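Local structure of importin-95 (Chaetomium thermophilum, 4XRI) at residues N799-D804 with A810-S815; G817-L822 with A842-T847. The protein is a flexible HEAT-repeat protein of the importin beta family that probably binds a small GTPase and carries protein cargo into the nucleus. The protein carries 2 engineered substitutions. All coordinates share one frame; numbering follows the deposited sequence.

Interaction 1: N799-D804 with A810-S815; sequences NSIAND and ALMRAS
The flat group behind the contact of I801 with L811 and S815 is the peptide carbonyl of L811. S815 N and S815 OG both reach L811 O, one from above the carbonyl plane, the other from below. The hydroxyl bond is short, S815 OG to L811 O 2.6 Å, with OG tilted 32° from the plane. Since the serine hydroxyl donates back to its own helix, the oxygen is fixed where the I801 methyl can pack against it: I801 CD1 lies 3.8 Å from S815 OG. The same methyl meets L811 CD1 at 3.8 Å, so the end of the isoleucine spans serine and leucine.

The other branch, CG2, meets L811 too, and adds M812. With I801 CG1 beside the backbone N (chi1 -64°), CG2 falls anti to it and reaches L811 CD2 at 3.9 Å and M812 SD at 3.9 Å. M812 bends at both chi2 and chi3, and this folding carries its sulfur to I801 although its CB does not point there; the two side chains pass antiparallel to one another. Shortening I801 to an alanine removes both branches and would probably leave a gap facing L811, M812 and S815. This is the apolar seam of an antiparallel helix pair, 791-802 and 809-825, within the helical solenoid characteristic of importin beta proteins. In the short turn between them D804 OD1 accepts from N806 N, and D804 O from R807. M768 of helix 754-780 also touches I801.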
loop_
_atom_site.group_PDB
_atom_site.type_symbol
_atom_site.label_atom_id
_atom_site.label_comp_id
_atom_site.label_asym_id
_atom_site.label_seq_id
_atom_site.Cartn_x
_atom_site.Cartn_y
_atom_site.Cartn_z
ATOM N N ASN A 799 29.922 4.044 11.695
ATOM C CA ASN A 799 30.506 4.732 10.554
ATOM C C ASN A 799 29.791 4.397 9.252
ATOM O O ASN A 799 29.600 5.264 8.398
ATOM C CB ASN A 799 31.992 4.394 10.435
ATOM C CG ASN A 799 32.651 5.076 9.255
ATOM O OD1 ASN A 799 32.827 6.295 9.248
ATOM N ND2 ASN A 799 33.024 4.293 8.249
ATOM N N SER A 800 29.399 3.135 9.105
ATOM C CA SER A 800 28.683 2.690 7.916
ATOM C C SER A 800 27.345 3.409 7.800
ATOM O O SER A 800 26.931 3.809 6.711
ATOM C CB SER A 800 28.470 1.176 7.955
ATOM O OG SER A 800 27.889 0.713 6.749
ATOM N N ILE A 801 26.679 3.571 8.937
ATOM C CA ILE A 801 25.410 4.284 9.003
ATOM C C ILE A 801 25.601 5.759 8.660
ATOM O O ILE A 801 24.787 6.357 7.951
ATOM C CB ILE A 801 24.780 4.158 10.402
ATOM C CG1 ILE A 801 24.443 2.696 10.698
ATOM C CG2 ILE A 801 23.537 5.027 10.518
ATOM C CD1 ILE A 801 23.960 2.469 12.104
ATOM N N ALA A 802 26.689 6.334 9.161
ATOM C CA ALA A 802 26.992 7.739 8.920
ATOM C C ALA A 802 27.270 8.005 7.443
ATOM O O ALA A 802 26.907 9.055 6.916
ATOM C CB ALA A 802 28.177 8.176 9.768
ATOM N N ASN A 803 27.907 7.046 6.777
ATOM C CA ASN A 803 28.279 7.211 5.376
ATOM C C ASN A 803 27.177 6.788 4.409
ATOM O O ASN A 803 27.351 6.852 3.193
ATOM C CB ASN A 803 29.554 6.422 5.072
ATOM C CG ASN A 803 30.749 6.918 5.865
ATOM O OD1 ASN A 803 30.793 8.073 6.287
ATOM N ND2 ASN A 803 31.730 6.045 6.067
ATOM N N ASP A 804 26.044 6.356 4.954
ATOM C CA ASP A 804 24.914 5.934 4.133
ATOM C C ASP A 804 23.774 6.940 4.242
ATOM O O ASP A 804 23.153 7.060 5.295
ATOM C CB ASP A 804 24.436 4.540 4.552
ATOM C CG ASP A 804 23.442 3.932 3.569
ATOM O OD1 ASP A 804 22.904 4.664 2.710
ATOM O OD2 ASP A 804 23.193 2.712 3.664
ATOM N N ALA A 810 14.723 6.994 13.720
ATOM C CA ALA A 810 14.919 5.999 14.769
ATOM C C ALA A 810 16.337 5.436 14.757
ATOM O O ALA A 810 16.930 5.200 15.809
ATOM C CB ALA A 810 13.905 4.875 14.623
ATOM N N LEU A 811 16.876 5.228 13.560
ATOM C CA LEU A 811 18.216 4.671 13.415
ATOM C C LEU A 811 19.272 5.647 13.923
ATOM O O LEU A 811 20.219 5.253 14.608
ATOM C CB LEU A 811 18.492 4.309 11.956
ATOM C CG LEU A 811 19.890 3.774 11.643
ATOM C CD1 LEU A 811 20.220 2.579 12.523
ATOM C CD2 LEU A 811 20.008 3.409 10.168
ATOM N N MET A 812 19.099 6.923 13.595
ATOM C CA MET A 812 20.037 7.949 14.035
ATOM C C MET A 812 19.922 8.171 15.538
ATOM O O MET A 812 20.923 8.387 16.217
ATOM C CB MET A 812 19.803 9.258 13.279
ATOM C CG MET A 812 19.913 9.121 11.767
ATOM S SD MET A 812 21.369 8.196 11.233
ATOM C CE MET A 812 22.689 9.303 11.724
ATOM N N ARG A 813 18.697 8.113 16.051
ATOM C CA ARG A 813 18.471 8.236 17.487
ATOM C C ARG A 813 19.163 7.102 18.238
ATOM O O ARG A 813 19.914 7.339 19.188
ATOM C CB ARG A 813 16.973 8.245 17.802
ATOM C CG ARG A 813 16.659 8.378 19.286
ATOM C CD ARG A 813 15.197 8.711 19.536
ATOM N NE ARG A 813 14.297 7.642 19.110
ATOM C CZ ARG A 813 13.544 7.684 18.015
ATOM N NH1 ARG A 813 13.575 8.748 17.225
ATOM N NH2 ARG A 813 12.754 6.662 17.714
ATOM N N ALA A 814 18.911 5.873 17.795
ATOM C CA ALA A 814 19.518 4.688 18.395
ATOM C C ALA A 814 21.041 4.745 18.339
ATOM O O ALA A 814 21.726 4.301 19.262
ATOM C CB ALA A 814 19.017 3.431 17.702
ATOM N N SER A 815 21.562 5.296 17.246
ATOM C CA SER A 815 23.002 5.438 17.062
ATOM C C SER A 815 23.588 6.410 18.077
ATOM O O SER A 815 24.614 6.128 18.699
ATOM C CB SER A 815 23.318 5.909 15.642
ATOM O OG SER A 815 22.853 4.976 14.685
#

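Interaction 2: G817-L822 with A842-T847; sequences GVIGDL and AMIRET
I819 sends its CD1 methyl over I844, meeting CG1 of that residue at 4.2 Å, the two isoleucines lying aslant one another. Its other methyl shares the overlap, with I819 CG2 4.3 Å from I844 CD1. Both residues hold CG1 beside the backbone N and extend fully at chi2 (170° in I819), an arrangement that throws each CD1 far from its own helix. M843 completes the contact from a different direction: seen from I819 CD1, its sulfur lies roughly at a right angle to I844 CG1. The distance from I819 CD1 to M843 SD is 4.3 Å. In contrast to the folded M812, M843 is extended through all three torsions, and its sulfur passes beside I819.

The pairing joins helix 809-825 to helix 838-849, which run in broadly opposite senses in the C-terminal part of the helical solenoid. Helix 855-872 adds a further wall, since V868 touches both I819 and I844, and L798 of helix 791-802 reaches I819 as well. Polar ties add to this: G820 O accepts from Q867 NE2, and E846 OE1 forms a salt bridge with R807.

Between the two segments themselves there is no hydrogen bond and no ion pair, and every contact is between apolar side chains. Such a contact depends on dispersion and the exclusion of water, forces with little directional preference, and it may therefore tolerate small shifts between helices, consistent with the flexibility for which importin beta is known.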
loop_
_atom_site.group_PDB
_atom_site.type_symbol
_atom_site.label_atom_id
_atom_site.label_comp_id
_atom_site.label_asym_id
_atom_site.label_seq_id
_atom_site.Cartn_x
_atom_site.Cartn_y
_atom_site.Cartn_z
ATOM N N GLY A 817 22.273 7.101 20.886
ATOM C CA GLY A 817 22.140 6.405 22.150
ATOM C C GLY A 817 23.314 5.493 22.439
ATOM O O GLY A 817 23.838 5.482 23.550
ATOM N N VAL A 818 23.736 4.738 21.430
ATOM C CA VAL A 818 24.842 3.799 21.586
ATOM C C VAL A 818 26.165 4.525 21.820
ATOM O O VAL A 818 26.980 4.094 22.640
ATOM C CB VAL A 818 24.956 2.871 20.355
ATOM C CG1 VAL A 818 26.335 2.229 20.271
ATOM C CG2 VAL A 818 23.875 1.804 20.418
ATOM N N ILE A 819 26.369 5.626 21.105
ATOM C CA ILE A 819 27.556 6.453 21.295
ATOM C C ILE A 819 27.658 6.919 22.745
ATOM O O ILE A 819 28.709 6.810 23.374
ATOM C CB ILE A 819 27.549 7.673 20.356
ATOM C CG1 ILE A 819 27.786 7.231 18.911
ATOM C CG2 ILE A 819 28.605 8.683 20.785
ATOM C CD1 ILE A 819 27.562 8.337 17.901
ATOM N N GLY A 820 26.547 7.420 23.273
ATOM C CA GLY A 820 26.479 7.850 24.657
ATOM C C GLY A 820 26.692 6.698 25.623
ATOM O O GLY A 820 27.445 6.822 26.587
ATOM N N ASP A 821 26.024 5.577 25.361
ATOM C CA ASP A 821 26.165 4.376 26.184
ATOM C C ASP A 821 27.616 3.924 26.257
ATOM O O ASP A 821 28.112 3.573 27.328
ATOM C CB ASP A 821 25.298 3.235 25.640
ATOM C CG ASP A 821 23.817 3.509 25.782
ATOM O OD1 ASP A 821 23.440 4.326 26.648
ATOM O OD2 ASP A 821 23.027 2.899 25.032
ATOM N N LEU A 822 28.293 3.938 25.113
ATOM C CA LEU A 822 29.692 3.532 25.039
ATOM C C LEU A 822 30.588 4.441 25.871
ATOM O O LEU A 822 31.526 3.976 26.519
ATOM C CB LEU A 822 30.169 3.519 23.586
ATOM C CG LEU A 822 29.750 2.298 22.767
ATOM C CD1 LEU A 822 30.133 2.467 21.307
ATOM C CD2 LEU A 822 30.379 1.042 23.350
ATOM N N ALA A 842 30.691 14.810 13.151
ATOM C CA ALA A 842 29.815 15.148 12.036
ATOM C C ALA A 842 28.478 14.423 12.140
ATOM O O ALA A 842 27.424 15.009 11.891
ATOM C CB ALA A 842 30.494 14.820 10.712
ATOM N N MET A 843 28.533 13.149 12.515
ATOM C CA MET A 843 27.334 12.330 12.662
ATOM C C MET A 843 26.394 12.903 13.715
ATOM O O MET A 843 25.194 13.037 13.485
ATOM C CB MET A 843 27.716 10.894 13.029
ATOM C CG MET A 843 26.572 9.899 12.995
ATOM S SD MET A 843 27.090 8.278 13.587
ATOM C CE MET A 843 25.663 7.286 13.158
ATOM N N ILE A 844 26.954 13.239 14.872
ATOM C CA ILE A 844 26.179 13.789 15.976
ATOM C C ILE A 844 25.641 15.171 15.643
ATOM O O ILE A 844 24.462 15.460 15.864
ATOM C CB ILE A 844 27.020 13.880 17.254
ATOM C CG1 ILE A 844 27.559 12.501 17.618
ATOM C CG2 ILE A 844 26.201 14.464 18.397
ATOM C CD1 ILE A 844 28.458 12.520 18.814
ATOM N N ARG A 845 26.513 16.021 15.111
ATOM C CA ARG A 845 26.131 17.382 14.755
ATOM C C ARG A 845 25.000 17.392 13.732
ATOM O O ARG A 845 24.069 18.187 13.840
ATOM C CB ARG A 845 27.330 18.156 14.213
ATOM C CG ARG A 845 27.009 19.599 13.873
ATOM C CD ARG A 845 28.032 20.192 12.927
ATOM N NE ARG A 845 27.492 21.344 12.213
ATOM C CZ ARG A 845 26.710 21.257 11.141
ATOM N NH1 ARG A 845 26.260 22.358 10.553
ATOM N NH2 ARG A 845 26.373 20.068 10.660
ATOM N N GLU A 846 25.081 16.502 12.747
ATOM C CA GLU A 846 24.029 16.380 11.743
ATOM C C GLU A 846 22.711 15.975 12.388
ATOM O O GLU A 846 21.643 16.454 12.005
ATOM C CB GLU A 846 24.411 15.359 10.668
ATOM C CG GLU A 846 23.338 15.165 9.607
ATOM C CD GLU A 846 23.528 13.894 8.806
ATOM O OE1 GLU A 846 23.713 12.824 9.424
ATOM O OE2 GLU A 846 23.492 13.965 7.560
ATOM N N THR A 847 22.798 15.091 13.373
ATOM C CA THR A 847 21.617 14.551 14.027
ATOM C C THR A 847 20.946 15.600 14.904
ATOM O O THR A 847 19.719 15.709 14.926
ATOM C CB THR A 847 21.964 13.326 14.890
ATOM O OG1 THR A 847 22.868 12.473 14.178
ATOM C CG2 THR A 847 20.704 12.547 15.238
#

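Overall arrangement
Followed from the N terminus, helix 791-802 enters interaction 1 first, and the chain turns into helix 809-825, so this contact closes a short hairpin. Helix 809-825 then supplies the first segment of interaction 2, which closes a longer excursion, through short helix 832-835, when helix 838-849 packs back against it. The two loops follow in series, neither enclosing nor crossing the other. Their centres lie about 9 Å apart, and they touch: S815 CB is 3.7 Å from M843 CE, and A802 CB packs on M843 SD. M843 reaches both helices of interaction 1, and helix 809-825 is common to both contacts, tying helices 791-802, 809-825 and 838-849 into one bundle near the C-terminal end.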